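Local coordinates for protein response regulator FixJ (Bradyrhizobium japonicum, PDB 5XSO) that induces expression of nifA and fixK when activated by FixL, as a response regulator with a receiver domain and a helix-turn-helix DNA-binding domain, at residues F59-D65 / P86-M92. Numbering follows the deposited sequence.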
loop_
_atom_site.group_PDB
_atom_site.type_symbol
_atom_site.label_atom_id
_atom_site.label_comp_id
_atom_site.label_asym_id
_atom_site.label_seq_id
_atom_site.Cartn_x
_atom_site.Cartn_y
_atom_site.Cartn_z
ATOM N N PHE A 59 -1.424 11.758 0.758
ATOM C CA PHE A 59 -1.840 10.691 1.660
ATOM C C PHE A 59 -3.116 11.047 2.416
ATOM O O PHE A 59 -3.285 12.171 2.891
ATOM C CB PHE A 59 -0.741 10.379 2.667
ATOM C CG PHE A 59 -1.130 9.333 3.657
ATOM C CD1 PHE A 59 -1.191 8.006 3.296
ATOM C CD2 PHE A 59 -1.469 9.688 4.960
ATOM C CE1 PHE A 59 -1.562 7.021 4.235
ATOM C CE2 PHE A 59 -1.837 8.755 5.885
ATOM C CZ PHE A 59 -1.893 7.389 5.542
ATOM N N GLY A 60 -4.022 10.086 2.508
ATOM C CA GLY A 60 -5.205 10.264 3.329
ATOM C C GLY A 60 -5.962 8.959 3.416
ATOM O O GLY A 60 -5.553 7.930 2.874
ATOM N N CYS A 61 -7.078 9.007 4.111
ATOM C CA CYS A 61 -7.885 7.819 4.352
ATOM C C CYS A 61 -9.073 7.838 3.394
ATOM O O CYS A 61 -9.757 8.864 3.273
ATOM C CB CYS A 61 -8.373 7.776 5.805
ATOM S SG CYS A 61 -9.342 6.312 6.255
ATOM N N VAL A 62 -9.337 6.714 2.744
ATOM C CA VAL A 62 -10.499 6.594 1.863
ATOM C C VAL A 62 -11.683 6.049 2.656
ATOM O O VAL A 62 -11.552 5.065 3.405
ATOM C CB VAL A 62 -10.175 5.700 0.652
ATOM C CG1 VAL A 62 -11.409 5.536 -0.233
ATOM C CG2 VAL A 62 -8.978 6.243 -0.125
ATOM N N VAL A 63 -12.849 6.689 2.510
ATOM C CA VAL A 63 -14.092 6.206 3.107
ATOM C C VAL A 63 -15.095 6.049 1.965
ATOM O O VAL A 63 -15.507 7.053 1.368
ATOM C CB VAL A 63 -14.619 7.166 4.185
ATOM C CG1 VAL A 63 -15.972 6.692 4.705
ATOM C CG2 VAL A 63 -13.601 7.302 5.349
ATOM N N SER A 64 -15.435 4.792 1.599
ATOM C CA SER A 64 -16.164 4.554 0.363
ATOM C C SER A 64 -17.381 3.674 0.616
ATOM O O SER A 64 -17.338 2.743 1.439
ATOM C CB SER A 64 -15.261 3.879 -0.678
ATOM O OG SER A 64 -15.954 3.512 -1.874
ATOM N N ASP A 65 -18.483 4.028 -0.037
ATOM C CA ASP A 65 -19.624 3.115 -0.155
ATOM C C ASP A 65 -19.238 1.801 -0.823
ATOM O O ASP A 65 -18.495 1.772 -1.809
ATOM C CB ASP A 65 -20.754 3.797 -0.937
ATOM C CG ASP A 65 -22.061 2.991 -0.886
ATOM O OD1 ASP A 65 -22.310 2.243 -1.855
ATOM O OD2 ASP A 65 -22.793 3.106 0.091
ATOM N N PRO A 86 -0.737 3.387 -0.680
ATOM C CA PRO A 86 -0.661 3.213 0.773
ATOM C C PRO A 86 -1.868 3.764 1.532
ATOM O O PRO A 86 -1.889 3.692 2.768
ATOM C CB PRO A 86 0.612 3.993 1.128
ATOM C CG PRO A 86 0.635 5.096 0.120
ATOM C CD PRO A 86 -0.056 4.611 -1.135
ATOM N N PHE A 87 -2.878 4.269 0.863
ATOM C CA PHE A 87 -4.019 4.871 1.586
ATOM C C PHE A 87 -4.830 3.787 2.288
ATOM O O PHE A 87 -5.247 2.825 1.642
ATOM C CB PHE A 87 -4.955 5.587 0.626
ATOM C CG PHE A 87 -4.374 6.766 -0.093
ATOM C CD1 PHE A 87 -5.207 7.530 -0.908
ATOM C CD2 PHE A 87 -3.030 7.123 0.005
ATOM C CE1 PHE A 87 -4.695 8.640 -1.628
ATOM C CE2 PHE A 87 -2.531 8.218 -0.689
ATOM C CZ PHE A 87 -3.362 8.976 -1.506
ATOM N N PRO A 88 -5.139 3.922 3.574
ATOM C CA PRO A 88 -6.083 2.976 4.180
ATOM C C PRO A 88 -7.493 3.215 3.642
ATOM O O PRO A 88 -7.886 4.356 3.329
ATOM C CB PRO A 88 -6.002 3.300 5.684
ATOM C CG PRO A 88 -5.611 4.764 5.743
ATOM C CD PRO A 88 -4.739 5.003 4.501
ATOM N N ILE A 89 -8.272 2.138 3.555
ATOM C CA ILE A 89 -9.638 2.233 3.048
ATOM C C ILE A 89 -10.642 1.691 4.076
ATOM O O ILE A 89 -10.513 0.548 4.547
ATOM C CB ILE A 89 -9.797 1.484 1.711
ATOM C CG1 ILE A 89 -8.800 2.030 0.677
ATOM C CG2 ILE A 89 -11.266 1.640 1.239
ATOM C CD1 ILE A 89 -8.518 1.050 -0.484
ATOM N N LEU A 90 -11.663 2.496 4.390
ATOM C CA LEU A 90 -12.806 2.055 5.183
ATOM C C LEU A 90 -14.041 1.954 4.281
ATOM O O LEU A 90 -14.262 2.817 3.413
ATOM C CB LEU A 90 -13.113 3.062 6.318
ATOM C CG LEU A 90 -11.904 3.445 7.169
ATOM C CD1 LEU A 90 -12.345 4.474 8.228
ATOM C CD2 LEU A 90 -11.347 2.141 7.859
ATOM N N ILE A 91 -14.850 0.920 4.495
ATOM C CA ILE A 91 -16.002 0.610 3.655
ATOM C C ILE A 91 -17.268 0.841 4.459
ATOM O O ILE A 91 -17.412 0.283 5.558
ATOM C CB ILE A 91 -15.944 -0.851 3.161
ATOM C CG1 ILE A 91 -14.667 -1.096 2.335
ATOM C CG2 ILE A 91 -17.228 -1.206 2.428
ATOM C CD1 ILE A 91 -14.619 -0.297 1.076
ATOM N N MET A 92 -18.186 1.675 3.924
ATOM C CA MET A 92 -19.513 1.905 4.485
ATOM C C MET A 92 -20.508 0.984 3.783
ATOM O O MET A 92 -20.449 0.827 2.567
ATOM C CB MET A 92 -19.976 3.366 4.312
ATOM C CG MET A 92 -18.980 4.339 4.848
ATOM S SD MET A 92 -19.684 5.997 4.587
ATOM C CE MET A 92 -19.260 6.181 2.864
#
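Phe59 meets Phe87 with its ring plane nearly perpendicular to the other, at 86°, and the two side chains run past one another in opposing senses, CD1 of Phe59 lying 3.9 Å from CD2 of Phe87. The Phe59 ring also reaches CD of Pro88 through CE1, a direction set by chi1 of 178°, which puts CG opposite the backbone N, and it takes the carbonyl O of Pro86 at its edge. Gly60 runs across one face of the Phe87 ring, its N 3.9 Å above the ring plane and over the centre. The Gly60 O, buried with no polar partner, sits 3.3 Å from Phe87 CB. Replacing Phe87 by an alanine would probably open a gap beneath the Gly60 backbone and leave the Phe59 ring and Val62 CG2 without an aromatic neighbour. Cys61 SG rests against Leu90 CG, on the side packed by helix 119-138. From Val62 onward the backbones pair in parallel, as neighbouring strands of a beta-alpha-beta crossover through helix 73-82 in the receiver domain's CheY-like fold. Val62 N donates to Pro88 O (2.8 Å), and Val62 O accepts from Leu90 N in a bond straight to 176° at the hydrogen. Val62 and Ile89 project alongside each other from the same face of the sheet, CB of the valine 3.9 Å from CG1 of the isoleucine. On the other face, the Val63 side chain runs roughly perpendicular to that of Met92, CG1 touching SD at 3.8 Å. Ser64 continues the ladder: its N bonds to Leu90 O, and its O receives Met92 N from a position tilted out of the carbonyl plane. The methionine chain, bent at chi3, brings Met92 CE to 3.7 Å from the N of Asp65, a probable magnesium ligand whose OD1 accepts a hydrogen bond from Arg67 N.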